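Local coordinates for protein FAD-binding oxidoreductase (Gulosibacter chungangensis, PDB 7PBG) that oxidises 4-ethylphenol and related 4-alkylphenols, using a covalently attached FAD cofactor for dehydrogenations such as that to 4-vinylphenol, at residues A57-G62 against G101-H106; C180-V185 against T229-Q234; T194-L199 against H206-Q211; P239-S244 against G326-I331; L243-Y248 against A348-N353. All coordinates share one frame; numbering follows the deposited sequence.

Contact 1. Residues A57-G62 against G101-H106; sequences AVIWPG and GTVLLH
V58 and I59 run alongside L104 and H106 as neighbouring parallel strands in a small mixed sheet of the FAD-binding domain. From strand 57-59 the chain passes through helix 64-77 to strand 81-84 in a beta-alpha-beta crossover, and strand 103-106 is slotted between these two strands.

Backbone hydrogen bonds hold the pair together. L104 N donates to A57 O at 2.8 Å, and I59 N to L104 O at the same distance. H106 N reaches I59 O at 3.1 Å with a more bent N-H angle of 142°, where strand 57-59 gives way to loop.

Apolar contacts lie on both faces. Beta-branched V58 and I59 suit a strand whose surroundings are hydrophobic. With its CG1 lodged between backbone N and carbonyl carbon (chi1 65°), V58 sends CG2 anti to the N, and this methyl lies 4.1 Å from L104 CB and close to H106 CB. On the other face the extended I59 side chain brings CD1 to 3.7 Å from V103 CG1. That face is covered by helices: I59 meets I70 and F22, and V103 meets F15.

The aromatic contact is oblique, the W60 five-membered ring and the H106 ring standing at 71° to each other. Both suit the place because each has a ring nitrogen, W60 NE1 and H106 ND1, bonded to Y41 OH. H106 also lies near G86, an FAD-binding residue. At the end of the pairing a water sits 2.8 Å from both P61 O and H106 O.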
# COMPACT_ATOMS: atom_id res chain seq x y z
N ALA A 57 -28.70 18.82 -7.65
CA ALA A 57 -28.10 19.54 -8.78
C ALA A 57 -26.87 18.74 -9.19
O ALA A 57 -26.38 17.93 -8.37
CB ALA A 57 -27.74 20.95 -8.38
N VAL A 58 -26.45 18.97 -10.40
CA VAL A 58 -25.16 18.42 -10.87
C VAL A 58 -24.36 19.53 -11.50
O VAL A 58 -24.92 20.37 -12.22
CB VAL A 58 -25.35 17.20 -11.79
CG1 VAL A 58 -26.05 17.51 -13.12
CG2 VAL A 58 -24.00 16.58 -12.05
N ILE A 59 -23.06 19.52 -11.21
CA ILE A 59 -22.11 20.50 -11.77
C ILE A 59 -21.04 19.70 -12.51
O ILE A 59 -20.56 18.69 -11.99
CB ILE A 59 -21.49 21.36 -10.66
CG1 ILE A 59 -22.55 22.07 -9.82
CG2 ILE A 59 -20.47 22.32 -11.26
CD1 ILE A 59 -22.01 22.87 -8.65
N TRP A 60 -20.67 20.22 -13.66
CA TRP A 60 -19.61 19.67 -14.53
C TRP A 60 -18.41 20.60 -14.46
O TRP A 60 -18.23 21.48 -15.31
CB TRP A 60 -20.18 19.56 -15.94
CG TRP A 60 -21.32 18.60 -16.02
CD1 TRP A 60 -21.40 17.38 -15.45
CD2 TRP A 60 -22.54 18.79 -16.75
NE1 TRP A 60 -22.59 16.77 -15.78
CE2 TRP A 60 -23.31 17.61 -16.58
CE3 TRP A 60 -23.04 19.83 -17.55
CZ2 TRP A 60 -24.57 17.45 -17.14
CZ3 TRP A 60 -24.29 19.66 -18.12
CH2 TRP A 60 -25.02 18.48 -17.93
N PRO A 61 -17.54 20.44 -13.46
CA PRO A 61 -16.35 21.25 -13.41
C PRO A 61 -15.36 20.95 -14.54
O PRO A 61 -15.29 19.80 -14.97
CB PRO A 61 -15.69 20.95 -12.05
CG PRO A 61 -16.50 19.84 -11.42
CD PRO A 61 -17.65 19.50 -12.34
N GLY A 62 -14.64 21.99 -14.96
CA GLY A 62 -13.78 21.97 -16.15
C GLY A 62 -12.31 21.82 -15.81
O GLY A 62 -11.53 21.63 -16.76
N GLY A 101 -30.50 15.90 -1.49
CA GLY A 101 -30.27 17.34 -1.70
C GLY A 101 -28.79 17.66 -1.87
O GLY A 101 -28.48 18.83 -2.14
N THR A 102 -27.92 16.64 -1.89
CA THR A 102 -26.48 16.85 -2.11
C THR A 102 -26.31 17.40 -3.52
O THR A 102 -27.04 16.94 -4.40
CB THR A 102 -25.69 15.59 -1.81
OG1 THR A 102 -25.88 15.35 -0.41
CG2 THR A 102 -24.21 15.70 -2.14
N VAL A 103 -25.40 18.35 -3.69
CA VAL A 103 -25.01 18.83 -5.04
C VAL A 103 -23.97 17.83 -5.56
O VAL A 103 -22.96 17.62 -4.86
CB VAL A 103 -24.47 20.26 -4.97
CG1 VAL A 103 -23.81 20.68 -6.26
CG2 VAL A 103 -25.58 21.25 -4.59
N LEU A 104 -24.17 17.29 -6.75
CA LEU A 104 -23.24 16.28 -7.32
C LEU A 104 -22.20 16.97 -8.19
O LEU A 104 -22.57 17.94 -8.97
CB LEU A 104 -24.06 15.28 -8.11
CG LEU A 104 -25.31 14.76 -7.40
CD1 LEU A 104 -25.96 13.68 -8.24
CD2 LEU A 104 -24.97 14.20 -6.03
N LEU A 105 -20.94 16.54 -8.07
CA LEU A 105 -19.86 17.00 -8.97
C LEU A 105 -19.50 15.82 -9.86
O LEU A 105 -18.83 14.95 -9.38
CB LEU A 105 -18.63 17.48 -8.19
CG LEU A 105 -18.71 18.87 -7.58
CD1 LEU A 105 -19.99 19.11 -6.81
CD2 LEU A 105 -17.47 19.17 -6.74
N HIS A 106 -19.90 15.84 -11.12
CA HIS A 106 -19.44 14.82 -12.09
C HIS A 106 -18.17 15.34 -12.77
O HIS A 106 -18.27 15.99 -13.81
CB HIS A 106 -20.58 14.46 -13.03
CG HIS A 106 -20.20 13.43 -14.02
ND1 HIS A 106 -20.90 13.25 -15.16
CD2 HIS A 106 -19.14 12.62 -14.07
CE1 HIS A 106 -20.30 12.31 -15.88
NE2 HIS A 106 -19.23 11.90 -15.23
O HOH W 1 -17.12 17.79 -15.64

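Contact 2. Residues C180-V185 against T229-Q234; sequences CGMEVV and TRMGMQ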
# COMPACT_ATOMS: atom_id res chain seq x y z
N CYS A 180 -0.41 5.73 -7.76
CA CYS A 180 0.75 6.44 -7.20
C CYS A 180 0.75 7.91 -7.61
O CYS A 180 0.89 8.21 -8.81
CB CYS A 180 2.04 5.77 -7.67
SG CYS A 180 3.47 6.39 -6.76
N GLY A 181 0.44 8.79 -6.69
CA GLY A 181 0.49 10.23 -6.93
C GLY A 181 -0.89 10.74 -7.25
O GLY A 181 -1.41 10.44 -8.37
N MET A 182 -1.46 11.55 -6.38
CA MET A 182 -2.83 12.07 -6.54
C MET A 182 -2.76 13.58 -6.34
O MET A 182 -1.99 14.05 -5.46
CB MET A 182 -3.76 11.50 -5.47
CG MET A 182 -4.02 10.05 -5.67
SD MET A 182 -4.83 9.33 -4.23
CE MET A 182 -6.49 9.98 -4.43
N GLU A 183 -3.52 14.31 -7.15
CA GLU A 183 -3.87 15.70 -6.83
C GLU A 183 -5.26 15.68 -6.22
O GLU A 183 -6.17 15.04 -6.81
CB GLU A 183 -3.80 16.57 -8.09
CG GLU A 183 -4.08 18.05 -7.81
CD GLU A 183 -3.92 18.91 -9.05
OE1 GLU A 183 -4.84 18.94 -9.86
OE2 GLU A 183 -2.84 19.50 -9.25
N VAL A 184 -5.42 16.37 -5.10
CA VAL A 184 -6.66 16.32 -4.31
C VAL A 184 -7.02 17.75 -3.94
O VAL A 184 -6.21 18.43 -3.35
CB VAL A 184 -6.52 15.38 -3.08
CG1 VAL A 184 -7.81 15.29 -2.31
CG2 VAL A 184 -6.09 13.98 -3.48
N VAL A 185 -8.26 18.12 -4.18
CA VAL A 185 -8.82 19.37 -3.60
C VAL A 185 -9.41 18.96 -2.27
O VAL A 185 -10.34 18.15 -2.22
CB VAL A 185 -9.84 20.03 -4.54
CG1 VAL A 185 -10.47 21.23 -3.86
CG2 VAL A 185 -9.20 20.38 -5.86
N THR A 229 -8.37 15.10 -8.58
CA THR A 229 -8.42 15.73 -9.93
C THR A 229 -7.37 15.10 -10.85
O THR A 229 -7.37 15.38 -12.06
CB THR A 229 -8.25 17.24 -9.77
OG1 THR A 229 -7.00 17.47 -9.11
CG2 THR A 229 -9.39 17.82 -8.96
N ARG A 230 -6.50 14.27 -10.32
CA ARG A 230 -5.41 13.66 -11.14
C ARG A 230 -4.88 12.47 -10.37
O ARG A 230 -4.74 12.57 -9.11
CB ARG A 230 -4.31 14.70 -11.43
CG ARG A 230 -3.31 14.19 -12.46
CD ARG A 230 -2.00 14.96 -12.49
NE ARG A 230 -2.25 16.33 -12.88
CZ ARG A 230 -1.42 17.11 -13.53
NH1 ARG A 230 -0.23 16.68 -13.89
NH2 ARG A 230 -1.83 18.33 -13.84
N MET A 231 -4.53 11.38 -11.06
CA MET A 231 -4.03 10.17 -10.40
C MET A 231 -3.06 9.45 -11.32
O MET A 231 -3.36 9.33 -12.53
CB MET A 231 -5.16 9.21 -10.04
CG MET A 231 -4.69 8.00 -9.24
SD MET A 231 -6.03 6.85 -8.97
CE MET A 231 -6.66 7.58 -7.46
N GLY A 232 -1.90 9.07 -10.76
CA GLY A 232 -1.00 8.17 -11.51
C GLY A 232 -1.44 6.73 -11.32
O GLY A 232 -1.86 6.35 -10.19
N MET A 233 -1.36 5.94 -12.39
CA MET A 233 -1.70 4.50 -12.32
C MET A 233 -0.54 3.75 -12.94
O MET A 233 -0.31 3.96 -14.14
CB MET A 233 -3.01 4.15 -13.03
CG MET A 233 -3.36 2.66 -13.03
SD MET A 233 -3.38 1.99 -11.32
CE MET A 233 -4.67 2.99 -10.58
N GLN A 234 0.22 3.03 -12.13
CA GLN A 234 1.36 2.22 -12.68
C GLN A 234 0.78 1.05 -13.49
O GLN A 234 -0.29 0.54 -13.13
CB GLN A 234 2.24 1.80 -11.50
CG GLN A 234 2.83 3.01 -10.83
CD GLN A 234 3.62 2.71 -9.60
OE1 GLN A 234 3.56 1.62 -9.05
NE2 GLN A 234 4.40 3.70 -9.20
O HOH W 2 -4.33 18.18 -12.50
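E183 and T229 meet where two antiparallel strands, 179-186 and 226-237, run side by side in the curled antiparallel sheet beside the FAD. The E183 side chain leaves with CG anti to the backbone N (chi1 -177°) and stays extended, which lays it across T229. Its CB rests 3.9 Å from R230 CB, its partner in a hydrogen-bonded pair. CG passes 3.2 Å from T229 OG1, and at the tip OE1 accepts a hydrogen bond from that hydroxyl at 2.7 Å, on its anti lone pair. OE1 also takes bonds from a water, which in turn accepts from R230 NE, and from T64 OG1; OE2 forms a salt bridge with R193.

On the face with M182 and M231, a non-hydrogen-bonded pair, the two flexible thioethers lie side by side and pointing the same way, M182 CE 3.9 Å from M231 CE. Further along, C180 and G181 stand opposite the single residue G232, a beta bulge. G232 N donates to G181 O at 2.8 Å, and C180 N to G232 O at 2.9 Å. Glycine fits both places: the backbone angles of G181 would jam a side chain against its own chain, and a CB on G232 would clash with C180 O. From the bulge itself, C180 CB packs 3.5 Å from Q234 NE2, an amide nitrogen that H206 O holds.

A buried carboxylate ringed by hydroxyl donors, water and an arginine probably remains ionised, its charge being compensated rather than exposed.

Contact 3. Residues T194-L199 against H206-Q211; sequences TGMGGL and HLYPGQ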
# COMPACT_ATOMS: atom_id res chain seq x y z
N THR A 194 -0.01 14.44 -3.32
CA THR A 194 0.42 13.40 -2.37
C THR A 194 1.85 13.00 -2.73
O THR A 194 2.28 13.18 -3.90
CB THR A 194 -0.50 12.19 -2.34
OG1 THR A 194 -0.48 11.60 -3.64
CG2 THR A 194 -1.89 12.59 -1.92
N GLY A 195 2.56 12.53 -1.75
CA GLY A 195 3.86 11.88 -1.96
C GLY A 195 4.88 12.84 -2.54
O GLY A 195 5.00 14.00 -2.07
N MET A 196 5.60 12.40 -3.57
CA MET A 196 6.67 13.21 -4.19
C MET A 196 6.09 14.38 -5.03
O MET A 196 6.85 15.28 -5.37
CB MET A 196 7.58 12.29 -5.01
CG MET A 196 8.23 11.25 -4.17
SD MET A 196 9.23 11.98 -2.82
CE MET A 196 10.16 13.20 -3.69
N GLY A 197 4.76 14.43 -5.23
CA GLY A 197 4.13 15.60 -5.89
C GLY A 197 4.19 16.84 -5.00
O GLY A 197 4.07 17.94 -5.53
N GLY A 198 4.46 16.65 -3.71
CA GLY A 198 4.70 17.74 -2.75
C GLY A 198 6.00 18.48 -3.02
O GLY A 198 6.19 19.61 -2.52
N LEU A 199 6.94 17.85 -3.73
CA LEU A 199 8.31 18.38 -3.91
C LEU A 199 8.42 18.98 -5.31
O LEU A 199 8.46 18.23 -6.29
CB LEU A 199 9.34 17.29 -3.74
CG LEU A 199 10.74 17.89 -3.62
CD1 LEU A 199 11.39 17.58 -2.29
CD2 LEU A 199 11.59 17.43 -4.74
N HIS A 206 4.63 9.81 -9.60
CA HIS A 206 3.90 8.57 -9.96
C HIS A 206 4.80 7.34 -9.88
O HIS A 206 4.36 6.29 -10.34
CB HIS A 206 3.23 8.75 -11.36
CG HIS A 206 2.50 10.06 -11.44
ND1 HIS A 206 1.45 10.35 -10.59
CD2 HIS A 206 2.67 11.15 -12.23
CE1 HIS A 206 1.01 11.57 -10.85
NE2 HIS A 206 1.70 12.08 -11.88
N LEU A 207 6.01 7.46 -9.32
CA LEU A 207 6.96 6.35 -9.22
C LEU A 207 7.04 5.81 -7.80
O LEU A 207 7.10 4.62 -7.64
CB LEU A 207 8.36 6.80 -9.64
CG LEU A 207 8.44 7.52 -10.96
CD1 LEU A 207 9.87 7.95 -11.23
CD2 LEU A 207 7.94 6.62 -12.07
N TYR A 208 7.05 6.68 -6.81
CA TYR A 208 7.36 6.27 -5.42
C TYR A 208 6.26 6.81 -4.52
O TYR A 208 6.13 8.00 -4.37
CB TYR A 208 8.73 6.80 -5.02
CG TYR A 208 9.06 6.48 -3.59
CD1 TYR A 208 9.28 5.18 -3.20
CD2 TYR A 208 9.07 7.46 -2.62
CE1 TYR A 208 9.56 4.86 -1.88
CE2 TYR A 208 9.36 7.16 -1.30
CZ TYR A 208 9.62 5.86 -0.93
OH TYR A 208 9.87 5.54 0.40
N PRO A 209 5.47 5.90 -3.89
CA PRO A 209 4.37 6.27 -2.99
C PRO A 209 4.90 6.55 -1.58
O PRO A 209 4.73 5.74 -0.69
CB PRO A 209 3.49 5.02 -3.01
CG PRO A 209 4.45 3.90 -3.19
CD PRO A 209 5.54 4.44 -4.09
N GLY A 210 5.60 7.67 -1.46
CA GLY A 210 6.31 8.09 -0.24
C GLY A 210 6.69 9.55 -0.30
O GLY A 210 6.58 10.21 -1.35
N GLN A 211 7.15 10.03 0.84
CA GLN A 211 7.45 11.42 1.22
C GLN A 211 8.09 11.25 2.58
O GLN A 211 7.85 10.21 3.17
CB GLN A 211 6.17 12.26 1.36
CG GLN A 211 5.15 11.73 2.37
CD GLN A 211 4.64 10.35 2.03
OE1 GLN A 211 4.00 10.19 1.01
NE2 GLN A 211 4.89 9.34 2.89
O HOH W 3 4.52 10.03 -4.88
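M196 approaches Y208 at the ring's edge: its CG lies near the plane of the ring, 4.2 Å from CD2. That CG, anti to the carbonyl carbon of its own residue, is 3.4 Å from G210 O, and the bend at chi2 (-58°) brings SD almost as near to the same oxygen. The thioether thus stays close to the chain. An unbranched, pliable side chain suits this curved path between a ring and a carbonyl.

Q211 bends as well, and its OE1 turns to the backbone of G195, 3.4 Å from CA. The amide nitrogen at the other corner is engaged by G213 O and S215 OG, which fixes the rotation of the group.

Both segments belong to the long connection between strands 191-193 and 226-237. Residues 196-198 form a short 3-10 turn, and P209 is the centre of an inverse gamma turn. The two loops are joined by a water that accepts from M196 N at 2.9 Å and donates to Y208 O at 2.6 Å. Glycine is favoured at G195 by its positive phi, and at G210 because a CB would run into the Y208 ring.

Much of this region faces the second subunit of the dimer. There Y208 meets H439 of that subunit edge-to-face, M196 packs on its Y490, and G195 O accepts from its Q497.

Contact 4. Residues P239-S244 against G326-I331; sequences PPEMLS and GPRWQI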
# COMPACT_ATOMS: atom_id res chain seq x y z
N PRO A 239 4.02 -8.68 -21.16
CA PRO A 239 4.89 -9.85 -21.19
C PRO A 239 4.95 -10.43 -22.59
O PRO A 239 4.21 -10.05 -23.46
CB PRO A 239 4.25 -10.84 -20.21
CG PRO A 239 2.77 -10.48 -20.25
CD PRO A 239 2.69 -9.00 -20.61
N PRO A 240 5.91 -11.32 -22.88
CA PRO A 240 6.03 -11.88 -24.22
C PRO A 240 4.76 -12.59 -24.74
O PRO A 240 4.37 -12.45 -25.92
CB PRO A 240 7.18 -12.88 -24.09
CG PRO A 240 7.95 -12.46 -22.87
CD PRO A 240 6.99 -11.70 -21.97
N GLU A 241 4.10 -13.35 -23.86
CA GLU A 241 2.90 -14.13 -24.19
C GLU A 241 1.97 -14.18 -23.00
O GLU A 241 2.45 -13.99 -21.87
CB GLU A 241 3.32 -15.55 -24.57
CG GLU A 241 2.34 -16.26 -25.43
CD GLU A 241 2.93 -17.36 -26.32
OE1 GLU A 241 4.15 -17.42 -26.55
OE2 GLU A 241 2.14 -18.10 -26.79
N MET A 242 0.69 -14.45 -23.25
CA MET A 242 -0.31 -14.66 -22.21
C MET A 242 -1.24 -15.77 -22.69
O MET A 242 -1.59 -15.80 -23.89
CB MET A 242 -1.09 -13.38 -21.95
CG MET A 242 -0.21 -12.30 -21.47
SD MET A 242 -1.01 -10.74 -21.04
CE MET A 242 -1.04 -10.00 -22.67
N LEU A 243 -1.61 -16.67 -21.80
CA LEU A 243 -2.49 -17.81 -22.12
C LEU A 243 -3.48 -18.03 -20.99
O LEU A 243 -3.02 -18.12 -19.79
CB LEU A 243 -1.63 -19.04 -22.35
CG LEU A 243 -2.37 -20.31 -22.74
CD1 LEU A 243 -2.92 -20.20 -24.14
CD2 LEU A 243 -1.44 -21.50 -22.64
N SER A 244 -4.75 -18.01 -21.33
CA SER A 244 -5.85 -18.14 -20.36
C SER A 244 -6.41 -19.55 -20.34
O SER A 244 -6.23 -20.35 -21.28
CB SER A 244 -6.95 -17.16 -20.62
OG SER A 244 -6.49 -15.87 -20.47
N GLY A 326 4.09 -14.61 -19.55
CA GLY A 326 5.55 -14.62 -19.66
C GLY A 326 5.97 -15.23 -20.98
O GLY A 326 5.15 -15.42 -21.86
N PRO A 327 7.26 -15.61 -21.08
CA PRO A 327 7.69 -16.38 -22.22
C PRO A 327 7.02 -17.75 -22.18
O PRO A 327 6.68 -18.25 -21.09
CB PRO A 327 9.20 -16.51 -22.02
CG PRO A 327 9.43 -16.32 -20.56
CD PRO A 327 8.26 -15.51 -20.01
N ARG A 328 6.88 -18.38 -23.34
CA ARG A 328 6.18 -19.67 -23.45
C ARG A 328 6.81 -20.74 -22.56
O ARG A 328 6.04 -21.58 -22.03
CB ARG A 328 6.09 -20.12 -24.90
CG ARG A 328 5.02 -21.18 -25.15
CD ARG A 328 3.61 -20.76 -24.78
NE ARG A 328 2.67 -21.86 -24.93
CZ ARG A 328 1.49 -21.82 -25.57
NH1 ARG A 328 1.02 -20.69 -26.11
NH2 ARG A 328 0.76 -22.93 -25.61
N TRP A 329 8.14 -20.76 -22.37
CA TRP A 329 8.78 -21.80 -21.52
C TRP A 329 8.22 -21.74 -20.11
O TRP A 329 8.07 -22.80 -19.49
CB TRP A 329 10.32 -21.74 -21.52
CG TRP A 329 10.92 -20.41 -21.20
CD1 TRP A 329 11.39 -19.47 -22.08
CD2 TRP A 329 11.19 -19.90 -19.89
NE1 TRP A 329 11.86 -18.38 -21.39
CE2 TRP A 329 11.78 -18.63 -20.06
CE3 TRP A 329 11.01 -20.40 -18.60
CZ2 TRP A 329 12.10 -17.82 -18.97
CZ3 TRP A 329 11.37 -19.61 -17.54
CH2 TRP A 329 11.90 -18.34 -17.73
N GLN A 330 7.94 -20.54 -19.63
CA GLN A 330 7.39 -20.33 -18.28
C GLN A 330 5.89 -20.66 -18.26
O GLN A 330 5.43 -21.40 -17.36
CB GLN A 330 7.61 -18.87 -17.88
CG GLN A 330 7.06 -18.57 -16.50
CD GLN A 330 7.33 -17.14 -16.10
OE1 GLN A 330 7.45 -16.24 -16.93
NE2 GLN A 330 7.45 -16.94 -14.80
N ILE A 331 5.14 -20.11 -19.20
CA ILE A 331 3.69 -20.43 -19.31
C ILE A 331 3.48 -21.93 -19.34
O ILE A 331 2.60 -22.43 -18.62
CB ILE A 331 3.04 -19.74 -20.53
CG1 ILE A 331 3.00 -18.23 -20.34
CG2 ILE A 331 1.68 -20.36 -20.80
CD1 ILE A 331 2.59 -17.46 -21.58
O HOH W 4 7.10 -16.75 -25.81
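E241 and G326 are joined through the backbone, G326 N donating to E241 O at 2.9 Å in a nearly straight bond (179°), while the return bond from E241 N to G326 O is weak. The backbone angles of G326 suit glycine alone.

E241 reaches R328 in a salt bridge, OE2 to NH1 at 2.9 Å. The carboxylate oxygen lies at the guanidinium's edge, in its plane, but is itself met from above the carboxylate plane. Over one face of the guanidinium sits L243 CD2, 3.9 Å above the plane. R328 also pairs with D332 and E354, so an alanine here would probably leave three carboxylates without their shared cation and L243 CD2 without its flat cover.

Under the acid, I331 CD1 packs 3.6 Å from E241 CB, the two side chains crossing at about a right angle. I331 CG2 meets L243 CD2 at 3.8 Å, an apolar pair suited to a buried spot. Rigid P327 takes the N-cap position, its O accepting from Q330 N and I331 N, and P240 CG rests 3.7 Å from P327 N.

Strand 318-326 thus ends beside the start of strand 241-249 and turns straight into helix 328-342, whose W329 packs on W329 of the second subunit.

Contact 5. Residues L243-Y248 against A348-N353; sequences LSFAIY and ARFETN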
# COMPACT_ATOMS: atom_id res chain seq x y z
N LEU A 243 -1.61 -16.67 -21.80
CA LEU A 243 -2.49 -17.81 -22.12
C LEU A 243 -3.48 -18.03 -20.99
O LEU A 243 -3.02 -18.12 -19.79
CB LEU A 243 -1.63 -19.04 -22.35
CG LEU A 243 -2.37 -20.31 -22.74
CD1 LEU A 243 -2.92 -20.20 -24.14
CD2 LEU A 243 -1.44 -21.50 -22.64
N SER A 244 -4.75 -18.01 -21.33
CA SER A 244 -5.85 -18.14 -20.36
C SER A 244 -6.41 -19.55 -20.34
O SER A 244 -6.23 -20.35 -21.28
CB SER A 244 -6.95 -17.16 -20.62
OG SER A 244 -6.49 -15.87 -20.47
N PHE A 245 -7.08 -19.86 -19.25
CA PHE A 245 -7.67 -21.18 -19.06
C PHE A 245 -9.01 -21.07 -18.35
O PHE A 245 -9.30 -20.10 -17.61
CB PHE A 245 -6.70 -22.06 -18.32
CG PHE A 245 -6.24 -21.52 -17.00
CD1 PHE A 245 -6.95 -21.76 -15.83
CD2 PHE A 245 -5.06 -20.82 -16.91
CE1 PHE A 245 -6.45 -21.28 -14.63
CE2 PHE A 245 -4.57 -20.34 -15.71
CZ PHE A 245 -5.28 -20.59 -14.56
N ALA A 246 -9.81 -22.11 -18.58
CA ALA A 246 -11.10 -22.33 -17.92
C ALA A 246 -11.03 -23.73 -17.34
O ALA A 246 -10.53 -24.66 -18.03
CB ALA A 246 -12.25 -22.19 -18.88
N ILE A 247 -11.47 -23.89 -16.12
CA ILE A 247 -11.51 -25.22 -15.46
C ILE A 247 -12.92 -25.45 -14.97
O ILE A 247 -13.41 -24.62 -14.22
CB ILE A 247 -10.49 -25.36 -14.32
CG1 ILE A 247 -9.19 -24.59 -14.61
CG2 ILE A 247 -10.25 -26.83 -14.10
CD1 ILE A 247 -8.16 -24.74 -13.55
N TYR A 248 -13.55 -26.48 -15.48
CA TYR A 248 -14.98 -26.75 -15.21
C TYR A 248 -15.09 -27.87 -14.19
O TYR A 248 -14.50 -28.95 -14.38
CB TYR A 248 -15.69 -27.14 -16.49
CG TYR A 248 -15.45 -26.16 -17.60
CD1 TYR A 248 -16.03 -24.90 -17.58
CD2 TYR A 248 -14.66 -26.49 -18.68
CE1 TYR A 248 -15.83 -24.00 -18.60
CE2 TYR A 248 -14.46 -25.61 -19.72
CZ TYR A 248 -15.05 -24.36 -19.68
OH TYR A 248 -14.84 -23.51 -20.72
N ALA A 348 -13.33 -32.91 -13.28
CA ALA A 348 -12.82 -31.59 -13.74
C ALA A 348 -12.35 -31.71 -15.18
O ALA A 348 -11.86 -32.77 -15.59
CB ALA A 348 -11.69 -31.08 -12.89
N ARG A 349 -12.53 -30.64 -15.93
CA ARG A 349 -12.11 -30.50 -17.35
C ARG A 349 -11.38 -29.16 -17.52
O ARG A 349 -11.84 -28.12 -17.02
CB ARG A 349 -13.28 -30.59 -18.31
CG ARG A 349 -12.85 -30.52 -19.77
CD ARG A 349 -13.96 -30.94 -20.71
NE ARG A 349 -15.15 -30.13 -20.52
CZ ARG A 349 -15.36 -28.93 -21.06
NH1 ARG A 349 -14.46 -28.39 -21.85
NH2 ARG A 349 -16.48 -28.26 -20.81
N PHE A 350 -10.25 -29.20 -18.19
CA PHE A 350 -9.35 -28.04 -18.36
C PHE A 350 -9.34 -27.63 -19.84
O PHE A 350 -9.16 -28.50 -20.70
CB PHE A 350 -7.96 -28.39 -17.85
CG PHE A 350 -6.98 -27.26 -17.83
CD1 PHE A 350 -6.88 -26.43 -16.72
CD2 PHE A 350 -6.18 -27.00 -18.93
CE1 PHE A 350 -5.99 -25.38 -16.71
CE2 PHE A 350 -5.23 -25.99 -18.89
CZ PHE A 350 -5.13 -25.18 -17.79
N GLU A 351 -9.40 -26.35 -20.10
CA GLU A 351 -9.25 -25.80 -21.49
C GLU A 351 -8.39 -24.53 -21.41
O GLU A 351 -8.42 -23.84 -20.40
CB GLU A 351 -10.60 -25.47 -22.12
CG GLU A 351 -11.61 -26.59 -22.19
CD GLU A 351 -11.21 -27.78 -23.06
OE1 GLU A 351 -10.28 -27.65 -23.91
OE2 GLU A 351 -11.88 -28.82 -22.93
N THR A 352 -7.77 -24.18 -22.52
CA THR A 352 -7.12 -22.87 -22.67
C THR A 352 -7.81 -22.17 -23.82
O THR A 352 -8.59 -22.79 -24.51
CB THR A 352 -5.62 -23.02 -22.95
OG1 THR A 352 -5.49 -23.48 -24.29
CG2 THR A 352 -4.90 -23.98 -22.02
N ASN A 353 -7.50 -20.90 -24.02
CA ASN A 353 -8.08 -20.13 -25.14
C ASN A 353 -7.53 -20.66 -26.45
O ASN A 353 -8.09 -20.25 -27.51
CB ASN A 353 -7.91 -18.63 -24.98
CG ASN A 353 -6.48 -18.20 -24.86
OD1 ASN A 353 -5.83 -18.50 -23.86
ND2 ASN A 353 -5.98 -17.51 -25.88
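N353 OD1 accepts from S244 N at 2.8 Å, so a side-chain amide takes the place of a backbone carbonyl where strand 349-352 ends. With CG between backbone N and carbonyl carbon (chi1 58°), the N353 side chain turns back to the neighbouring strand. N353 N donates to S244 O from above the carbonyl plane. Beyond it, A246 with E351 and Y248 with R349 form hydrogen-bonded pairs, each with two backbone bonds.

Within its own strand R349 NH1 binds E351 OE2 at 2.8 Å, a salt bridge in the guanidinium plane. E351 OE1 is held by T355.

Strand 349-352 is an edge strand, next to 241-249, in the large antiparallel sheet of the oxidase, and its charged residues suit a partly exposed edge. Y248 CD2 lies over one face of the R349 guanidinium, 3.3 Å from NH2, the ring and the group turned 29° apart. An alanine in place of R349 would probably leave E351 OE2 without its cation and uncover that part of the Y248 ring.

On the sheet face turned to helix 328-342, F350 packs against two apolar neighbours. Its CZ comes 3.5 Å from F245 CB, the two rings near parallel but slid apart. I247 CG1 touches F350 CD1 at 3.6 Å.

Contacts 1 and 2 are buried and belong to the FAD-binding part of the fold, one in parallel and one in antiparallel pairing, with centres about 20 Å apart. Contact 3 is nested in the loop that contact 2 closes; H206 bonds to C180 and Q234 across the boundary, though contact 3 itself relies on a water and loop carbonyls and faces the second subunit. Contacts 4 and 5 lie on the other side of the chain's centre from contact 1 and share strand 241-249. Both are partly buried, and both combine arginine-glutamate salt bridges with apolar packing, whereas contact 1 is largely apolar and contact 2 buries a carboxylate.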